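Local coordinates for protein prophage lambdalm01, antigen B (Listeria monocytogenes, PDB 4ACV) that probably serves as a phage tail terminator, assembling into a six-subunit complex that would be expected to close off the tail tube of a Listeria prophage, at residues V9-R14 and V25-R30; T37-M42 and H63-E68; Y58-H63 and T115-S120. All blocks are in the same frame, centred on the assembly; numbering follows the deposited sequence.

Contact 1 (V9-R14 and V25-R30)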
# COMPACT_ATOMS: atom_id res chain seq x y z
N VAL B 9 -18.43 4.52 -21.23
CA VAL B 9 -17.74 3.25 -21.45
C VAL B 9 -18.51 2.08 -20.82
O VAL B 9 -18.69 1.04 -21.44
CB VAL B 9 -16.27 3.29 -20.96
CG1 VAL B 9 -15.62 1.93 -21.11
CG2 VAL B 9 -15.48 4.35 -21.73
N LEU B 10 -18.98 2.27 -19.58
CA LEU B 10 -19.92 1.34 -18.96
C LEU B 10 -21.08 0.99 -19.90
O LEU B 10 -21.34 -0.19 -20.17
CB LEU B 10 -20.48 1.91 -17.65
CG LEU B 10 -19.54 1.87 -16.44
CD1 LEU B 10 -20.22 2.42 -15.20
CD2 LEU B 10 -19.00 0.47 -16.18
N GLU B 11 -21.77 2.02 -20.39
CA GLU B 11 -22.89 1.81 -21.28
C GLU B 11 -22.52 1.06 -22.56
O GLU B 11 -23.26 0.19 -23.01
CB GLU B 11 -23.59 3.13 -21.62
CG GLU B 11 -24.75 3.45 -20.69
CD GLU B 11 -25.74 2.30 -20.58
OE1 GLU B 11 -25.79 1.44 -21.49
OE2 GLU B 11 -26.48 2.25 -19.57
N ALA B 12 -21.38 1.41 -23.14
CA ALA B 12 -20.94 0.77 -24.38
C ALA B 12 -20.84 -0.74 -24.16
O ALA B 12 -21.30 -1.52 -24.97
CB ALA B 12 -19.60 1.35 -24.87
N VAL B 13 -20.24 -1.14 -23.04
CA VAL B 13 -20.04 -2.55 -22.71
C VAL B 13 -21.36 -3.26 -22.37
O VAL B 13 -21.61 -4.35 -22.86
CB VAL B 13 -19.03 -2.71 -21.54
CG1 VAL B 13 -18.79 -4.20 -21.22
CG2 VAL B 13 -17.73 -2.01 -21.87
N ARG B 14 -22.18 -2.63 -21.54
CA ARG B 14 -23.47 -3.21 -21.17
C ARG B 14 -24.33 -3.43 -22.42
O ARG B 14 -24.95 -4.48 -22.59
CB ARG B 14 -24.21 -2.43 -20.24
CG ARG B 14 -26.01 -2.28 -20.01
CD ARG B 14 -26.66 -1.47 -18.92
NE ARG B 14 -27.62 -2.29 -18.19
CZ ARG B 14 -28.92 -2.33 -18.46
NH1 ARG B 14 -29.42 -1.57 -19.43
NH2 ARG B 14 -29.72 -3.12 -17.75
N VAL B 25 -26.96 -7.26 -17.88
CA VAL B 25 -25.86 -6.87 -17.02
C VAL B 25 -26.10 -5.47 -16.46
O VAL B 25 -26.49 -4.56 -17.18
CB VAL B 25 -24.54 -6.90 -17.81
CG1 VAL B 25 -23.38 -6.43 -16.95
CG2 VAL B 25 -24.27 -8.30 -18.34
N SER B 26 -25.86 -5.31 -15.17
CA SER B 26 -25.98 -4.01 -14.53
C SER B 26 -24.65 -3.26 -14.57
O SER B 26 -23.59 -3.88 -14.48
CB SER B 26 -26.44 -4.20 -13.08
OG SER B 26 -26.68 -2.96 -12.45
N ILE B 27 -24.69 -1.93 -14.70
CA ILE B 27 -23.48 -1.12 -14.65
C ILE B 27 -23.31 -0.47 -13.27
O ILE B 27 -22.40 0.33 -13.05
CB ILE B 27 -23.45 -0.02 -15.73
CG1 ILE B 27 -24.54 1.02 -15.51
CG2 ILE B 27 -23.56 -0.63 -17.12
CD1 ILE B 27 -24.38 2.25 -16.39
N VAL B 28 -24.19 -0.83 -12.36
CA VAL B 28 -24.08 -0.37 -10.99
C VAL B 28 -23.53 -1.48 -10.09
O VAL B 28 -24.13 -2.55 -9.96
CB VAL B 28 -25.44 0.11 -10.45
CG1 VAL B 28 -25.34 0.43 -8.97
CG2 VAL B 28 -25.94 1.31 -11.26
N MET B 29 -22.38 -1.22 -9.49
CA MET B 29 -21.79 -2.15 -8.55
C MET B 29 -22.62 -2.18 -7.27
O MET B 29 -23.03 -1.13 -6.77
CB MET B 29 -20.34 -1.72 -8.25
CG MET B 29 -19.56 -2.75 -7.43
SD MET B 29 -19.75 -4.43 -8.11
CE MET B 29 -19.05 -5.38 -6.76
N ARG B 30 -22.91 -3.37 -6.76
CA ARG B 30 -23.65 -3.53 -5.51
C ARG B 30 -22.75 -4.24 -4.51
O ARG B 30 -22.10 -5.22 -4.85
CB ARG B 30 -24.93 -4.34 -5.71
CG ARG B 30 -26.05 -3.62 -6.45
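Ile27, within an ST turn, reaches out of its loop to pack on Leu10, Glu11 and Arg14 of helix 6-19. In that turn Ser26 OG accepts from the backbone N of Val28, and the chain goes on to a weakly bonded strand at 29-30. Leu10 and Ile27 run obliquely past one another, their CB atoms 4.0 Å apart, while Leu10 CD1 comes to 3.7 Å from Ile27 O. One turn further along, Arg14 crosses Ile27 at about a right angle, with its CB 3.7 Å from Ile27 CG2 and its CD just as near. The other branch of Ile27 takes a different direction: chi1 of 66° sets CG1 between the backbone N and the carbonyl carbon, and CD1 beyond it meets Glu11 OE2 at 3.8 Å. A neighbouring subunit packs on Leu10, Glu11 and Ile27, and its strand pairs in parallel with Met29 and Arg30, carrying the sheet across the interface. The one hydrogen bond between the two segments belongs to Arg14, whose chain bends at chi3; NE donates to Val25 O at 2.7 Å, nearly in line with the carbonyl bond although the N-H...O angle is only 139°.

Contact 2 (T37-M42 and H63-E68)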
# COMPACT_ATOMS: atom_id res chain seq x y z
N THR B 37 -26.36 -12.72 -10.37
CA THR B 37 -26.40 -11.44 -11.07
C THR B 37 -25.07 -11.19 -11.75
O THR B 37 -24.03 -11.75 -11.37
CB THR B 37 -26.73 -10.26 -10.11
OG1 THR B 37 -26.73 -9.03 -10.85
CG2 THR B 37 -25.71 -10.16 -8.98
N THR B 38 -25.10 -10.34 -12.77
CA THR B 38 -23.88 -9.92 -13.44
C THR B 38 -23.78 -8.41 -13.45
O THR B 38 -24.69 -7.71 -13.91
CB THR B 38 -23.83 -10.43 -14.87
OG1 THR B 38 -24.06 -11.84 -14.86
CG2 THR B 38 -22.46 -10.11 -15.49
N MET B 39 -22.66 -7.92 -12.94
CA MET B 39 -22.43 -6.50 -12.71
C MET B 39 -21.09 -6.09 -13.26
O MET B 39 -20.14 -6.86 -13.22
CB MET B 39 -22.44 -6.19 -11.21
CG MET B 39 -23.79 -6.26 -10.55
SD MET B 39 -23.67 -6.14 -8.75
CE MET B 39 -22.24 -7.18 -8.45
N ILE B 40 -21.01 -4.87 -13.76
CA ILE B 40 -19.73 -4.27 -14.13
C ILE B 40 -19.32 -3.28 -13.07
O ILE B 40 -20.08 -2.37 -12.73
CB ILE B 40 -19.80 -3.54 -15.49
CG1 ILE B 40 -20.60 -4.37 -16.50
CG2 ILE B 40 -18.39 -3.26 -16.00
CD1 ILE B 40 -20.82 -3.69 -17.83
N GLU B 41 -18.13 -3.46 -12.52
CA GLU B 41 -17.60 -2.52 -11.55
C GLU B 41 -16.50 -1.67 -12.19
O GLU B 41 -15.43 -2.17 -12.51
CB GLU B 41 -17.05 -3.25 -10.34
CG GLU B 41 -16.57 -2.32 -9.25
CD GLU B 41 -15.59 -2.99 -8.31
OE1 GLU B 41 -15.12 -4.11 -8.61
OE2 GLU B 41 -15.28 -2.39 -7.27
N MET B 42 -16.78 -0.38 -12.36
CA MET B 42 -15.77 0.55 -12.85
C MET B 42 -14.75 0.78 -11.74
O MET B 42 -15.10 0.84 -10.57
CB MET B 42 -16.41 1.87 -13.29
CG MET B 42 -15.47 2.88 -13.95
SD MET B 42 -14.77 2.44 -15.58
CE MET B 42 -16.15 1.67 -16.37
N HIS B 63 -18.32 -8.74 -12.46
CA HIS B 63 -18.69 -9.60 -11.35
C HIS B 63 -19.82 -10.53 -11.74
O HIS B 63 -20.94 -10.09 -11.98
CB HIS B 63 -19.13 -8.76 -10.14
CG HIS B 63 -18.02 -7.95 -9.56
ND1 HIS B 63 -17.18 -8.42 -8.57
CD2 HIS B 63 -17.61 -6.68 -9.82
CE1 HIS B 63 -16.31 -7.49 -8.25
NE2 HIS B 63 -16.55 -6.42 -8.99
N HIS B 64 -19.52 -11.82 -11.80
CA HIS B 64 -20.49 -12.84 -12.20
C HIS B 64 -20.82 -13.77 -11.01
O HIS B 64 -20.02 -14.64 -10.66
CB HIS B 64 -19.94 -13.65 -13.38
CG HIS B 64 -20.95 -14.51 -14.07
ND1 HIS B 64 -22.17 -14.03 -14.50
CD2 HIS B 64 -20.91 -15.81 -14.44
CE1 HIS B 64 -22.84 -15.01 -15.09
NE2 HIS B 64 -22.10 -16.10 -15.07
N TYR B 65 -21.98 -13.55 -10.39
CA TYR B 65 -22.45 -14.40 -9.29
C TYR B 65 -23.44 -15.44 -9.78
O TYR B 65 -24.42 -15.10 -10.43
CB TYR B 65 -23.14 -13.57 -8.21
CG TYR B 65 -22.27 -12.58 -7.49
CD1 TYR B 65 -22.01 -11.34 -8.05
CD2 TYR B 65 -21.74 -12.87 -6.24
CE1 TYR B 65 -21.21 -10.41 -7.38
CE2 TYR B 65 -20.95 -11.96 -5.57
CZ TYR B 65 -20.69 -10.72 -6.15
OH TYR B 65 -19.91 -9.80 -5.49
N THR B 66 -23.21 -16.69 -9.42
CA THR B 66 -24.08 -17.78 -9.84
C THR B 66 -24.25 -18.75 -8.69
O THR B 66 -23.44 -18.78 -7.76
CB THR B 66 -23.48 -18.53 -11.02
OG1 THR B 66 -22.09 -18.77 -10.75
CG2 THR B 66 -23.59 -17.70 -12.28
N ASN B 67 -25.31 -19.55 -8.75
CA ASN B 67 -25.56 -20.59 -7.75
C ASN B 67 -24.44 -21.63 -7.66
O ASN B 67 -24.28 -22.30 -6.64
CB ASN B 67 -26.88 -21.28 -8.06
CG ASN B 67 -28.06 -20.42 -7.74
OD1 ASN B 67 -29.12 -20.55 -8.35
ND2 ASN B 67 -27.90 -19.53 -6.77
N GLU B 68 -23.70 -21.78 -8.75
CA GLU B 68 -22.59 -22.72 -8.81
C GLU B 68 -21.64 -22.38 -9.96
O GLU B 68 -21.90 -21.45 -10.71
CB GLU B 68 -23.12 -24.14 -8.97
CG GLU B 68 -23.76 -24.40 -10.31
CD GLU B 68 -24.44 -25.74 -10.35
OE1 GLU B 68 -24.88 -26.21 -9.28
OE2 GLU B 68 -24.52 -26.33 -11.45
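His63 has the most surface covered here, gripped by Met39 through the backbone and by Glu41 through its ring. Strands 37-42 and 63-66 run antiparallel at 165°, and Met39 and His63 form a hydrogen-bonded pair, with His63 N to Met39 O at 2.7 Å and Met39 N to His63 O at 2.9 Å. The imidazole of His63 then reaches Glu41: NE2 donates to OE1 at 2.7 Å in an almost straight bond (170°). The carboxylate oxygen lies in the ring plane, yet the donor stands above the carboxylate plane. Glu41 gets there with CG anti to its backbone N (chi1 -176°) and an extended chain, its CB sitting at the ring edge. His63 ND1 is bonded to His112, so both ring nitrogens have partners and the rotation of the imidazole is well defined.

Met39 bends at chi3, and its CE lies 3.6 Å from Tyr65 CE1 and close to His63 CB. Tyr65 lies side by side with Thr37, its CD1 4.0 Å from Thr37 CG2. On the other face of the ladder Thr38 OG1 and His64 ND1 share a hydrogen bond at 2.9 Å, while His64 NE2 is bonded to Asp70.

The contact belongs to the hairpin of strands 37-48 and 55-66. On the face of Met39, Glu41 and His63, Met29 of strand 29-30 covers all three and His112 of strand 110-122 stacks on Tyr65; on the face of Thr38 and His64, Ile40 packs on Leu10 and Val13 of helix 6-19.

Contact 3 (Y58-H63 and T115-S120); sequences YRFAIH and TSFEVS
Phe60 and Phe117 form the central hydrogen-bonded pair of an antiparallel ladder running from Tyr58-Val119 to Ile62-Thr115, the strand axes approaching to 4.6 Å. Phe60 CG sits between its backbone N and carbonyl carbon (chi1 59°), and the ring lies under Phe117 CB, which makes a CH-pi contact 4.1 Å from the ring centroid and offset toward the rim. The two rings meet obliquely, their planes 32° apart, with Phe60 CE1 3.8 Å from Phe117 CD2. Val119 CG1 touches Phe60 CE2, and Ile62 CG1 lies at the edge of the Phe117 ring; Ile81 of helix 71-82 packs on both Ile62 and Phe117. A water donates to Ile62 O and bonds Thr115 OG1.

The opposite face carries the Arg59-Glu118 salt bridge, with Ala61 and Ser116 beside it. The two side chains lie side by side, their planar groups 52° apart, and Arg59 NE donates to Glu118 OE2 at 3.0 Å, on the anti lone pair; NH2 adds a weak bond. Arg59 NH1 goes on to Asp44, and Glu118 OE1 is held by Arg97 and Lys57. One face is thus largely apolar and aromatic, while on the other the buried carboxylate of Glu118 is probably kept ionised by three basic groups.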
# COMPACT_ATOMS: atom_id res chain seq x y z
N TYR B 58 -8.99 2.66 -19.36
CA TYR B 58 -10.05 2.48 -18.38
C TYR B 58 -9.99 1.07 -17.82
O TYR B 58 -9.82 0.08 -18.56
CB TYR B 58 -11.43 2.69 -19.02
CG TYR B 58 -11.67 4.02 -19.72
CD1 TYR B 58 -10.98 4.36 -20.88
CD2 TYR B 58 -12.63 4.90 -19.26
CE1 TYR B 58 -11.22 5.56 -21.54
CE2 TYR B 58 -12.89 6.10 -19.91
CZ TYR B 58 -12.18 6.42 -21.05
OH TYR B 58 -12.44 7.62 -21.69
N ARG B 59 -10.14 0.97 -16.51
CA ARG B 59 -10.18 -0.33 -15.85
C ARG B 59 -11.54 -0.59 -15.20
O ARG B 59 -12.12 0.27 -14.54
CB ARG B 59 -9.05 -0.45 -14.83
CG ARG B 59 -7.68 -0.43 -15.48
CD ARG B 59 -6.51 -0.49 -14.49
NE ARG B 59 -5.35 0.15 -15.11
CZ ARG B 59 -4.94 1.39 -14.85
NH1 ARG B 59 -5.55 2.13 -13.93
NH2 ARG B 59 -3.88 1.88 -15.49
N PHE B 60 -12.04 -1.79 -15.39
CA PHE B 60 -13.29 -2.18 -14.78
C PHE B 60 -13.26 -3.69 -14.59
O PHE B 60 -12.40 -4.38 -15.15
CB PHE B 60 -14.48 -1.74 -15.65
CG PHE B 60 -14.45 -2.33 -17.03
CD1 PHE B 60 -14.94 -3.62 -17.26
CD2 PHE B 60 -13.92 -1.62 -18.10
CE1 PHE B 60 -14.91 -4.18 -18.53
CE2 PHE B 60 -13.89 -2.17 -19.37
CZ PHE B 60 -14.39 -3.46 -19.59
N ALA B 61 -14.19 -4.19 -13.80
CA ALA B 61 -14.25 -5.62 -13.53
C ALA B 61 -15.66 -6.14 -13.77
O ALA B 61 -16.65 -5.45 -13.51
CB ALA B 61 -13.82 -5.91 -12.08
N ILE B 62 -15.75 -7.36 -14.28
CA ILE B 62 -17.04 -8.02 -14.39
C ILE B 62 -17.24 -8.96 -13.21
O ILE B 62 -16.42 -9.85 -12.99
CB ILE B 62 -17.17 -8.81 -15.69
CG1 ILE B 62 -16.98 -7.89 -16.88
CG2 ILE B 62 -18.54 -9.50 -15.74
CD1 ILE B 62 -18.01 -6.78 -16.97
N HIS B 63 -18.32 -8.74 -12.46
CA HIS B 63 -18.69 -9.60 -11.35
C HIS B 63 -19.82 -10.53 -11.74
O HIS B 63 -20.94 -10.09 -11.98
CB HIS B 63 -19.13 -8.76 -10.14
CG HIS B 63 -18.02 -7.95 -9.56
ND1 HIS B 63 -17.18 -8.42 -8.57
CD2 HIS B 63 -17.61 -6.68 -9.82
CE1 HIS B 63 -16.31 -7.49 -8.25
NE2 HIS B 63 -16.55 -6.42 -8.99
N THR B 115 -13.62 -10.78 -13.04
CA THR B 115 -12.69 -10.67 -14.15
C THR B 115 -12.35 -9.21 -14.41
O THR B 115 -13.24 -8.40 -14.66
CB THR B 115 -13.29 -11.27 -15.43
OG1 THR B 115 -13.62 -12.65 -15.20
CG2 THR B 115 -12.32 -11.13 -16.60
N SER B 116 -11.07 -8.87 -14.37
CA SER B 116 -10.65 -7.48 -14.50
C SER B 116 -10.05 -7.16 -15.85
O SER B 116 -9.18 -7.88 -16.36
CB SER B 116 -9.70 -7.08 -13.37
OG SER B 116 -10.39 -7.10 -12.13
N PHE B 117 -10.54 -6.07 -16.43
CA PHE B 117 -10.12 -5.60 -17.74
C PHE B 117 -9.49 -4.22 -17.71
O PHE B 117 -9.78 -3.39 -16.84
CB PHE B 117 -11.32 -5.55 -18.69
CG PHE B 117 -11.87 -6.90 -19.05
CD1 PHE B 117 -11.29 -7.64 -20.08
CD2 PHE B 117 -12.96 -7.42 -18.37
CE1 PHE B 117 -11.80 -8.89 -20.42
CE2 PHE B 117 -13.48 -8.67 -18.71
CZ PHE B 117 -12.89 -9.40 -19.74
N GLU B 118 -8.65 -3.99 -18.70
CA GLU B 118 -8.16 -2.66 -19.00
C GLU B 118 -8.39 -2.43 -20.47
O GLU B 118 -7.94 -3.22 -21.30
CB GLU B 118 -6.67 -2.54 -18.71
CG GLU B 118 -6.09 -1.23 -19.16
CD GLU B 118 -4.61 -1.11 -18.86
OE1 GLU B 118 -3.79 -1.53 -19.71
OE2 GLU B 118 -4.28 -0.62 -17.76
N VAL B 119 -9.09 -1.36 -20.81
CA VAL B 119 -9.26 -1.01 -22.20
C VAL B 119 -8.57 0.29 -22.53
O VAL B 119 -8.59 1.23 -21.75
CB VAL B 119 -10.75 -0.91 -22.61
CG1 VAL B 119 -11.43 -2.25 -22.43
CG2 VAL B 119 -11.44 0.18 -21.83
N SER B 120 -7.94 0.33 -23.71
CA SER B 120 -7.34 1.53 -24.25
C SER B 120 -8.24 2.13 -25.32
O SER B 120 -8.65 1.44 -26.26
CB SER B 120 -5.96 1.24 -24.86
OG SER B 120 -5.01 0.97 -23.85
O HOH W 1 -16.43 -12.42 -14.15

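Contacts 2 and 3 build the sheet, and contact 1 packs a helix and a loop beside it. Contacts 2 and 3 share His63 and strand 55-66, one contact on each long edge of that strand; their centres are about 13 Å apart. Strand 37-48 is held to it further along, with Glu41 N 2.7 Å from Ala61 O. Contact 1 has its centre about 11 Å from each of the others. It is tied to contact 2 by probable backbone hydrogen bonds of Ser26 with Thr38 and Ile40, and it touches contact 3 where Met29 CE lies 3.5 Å from His63 NE2 and Val9 packs on Tyr58.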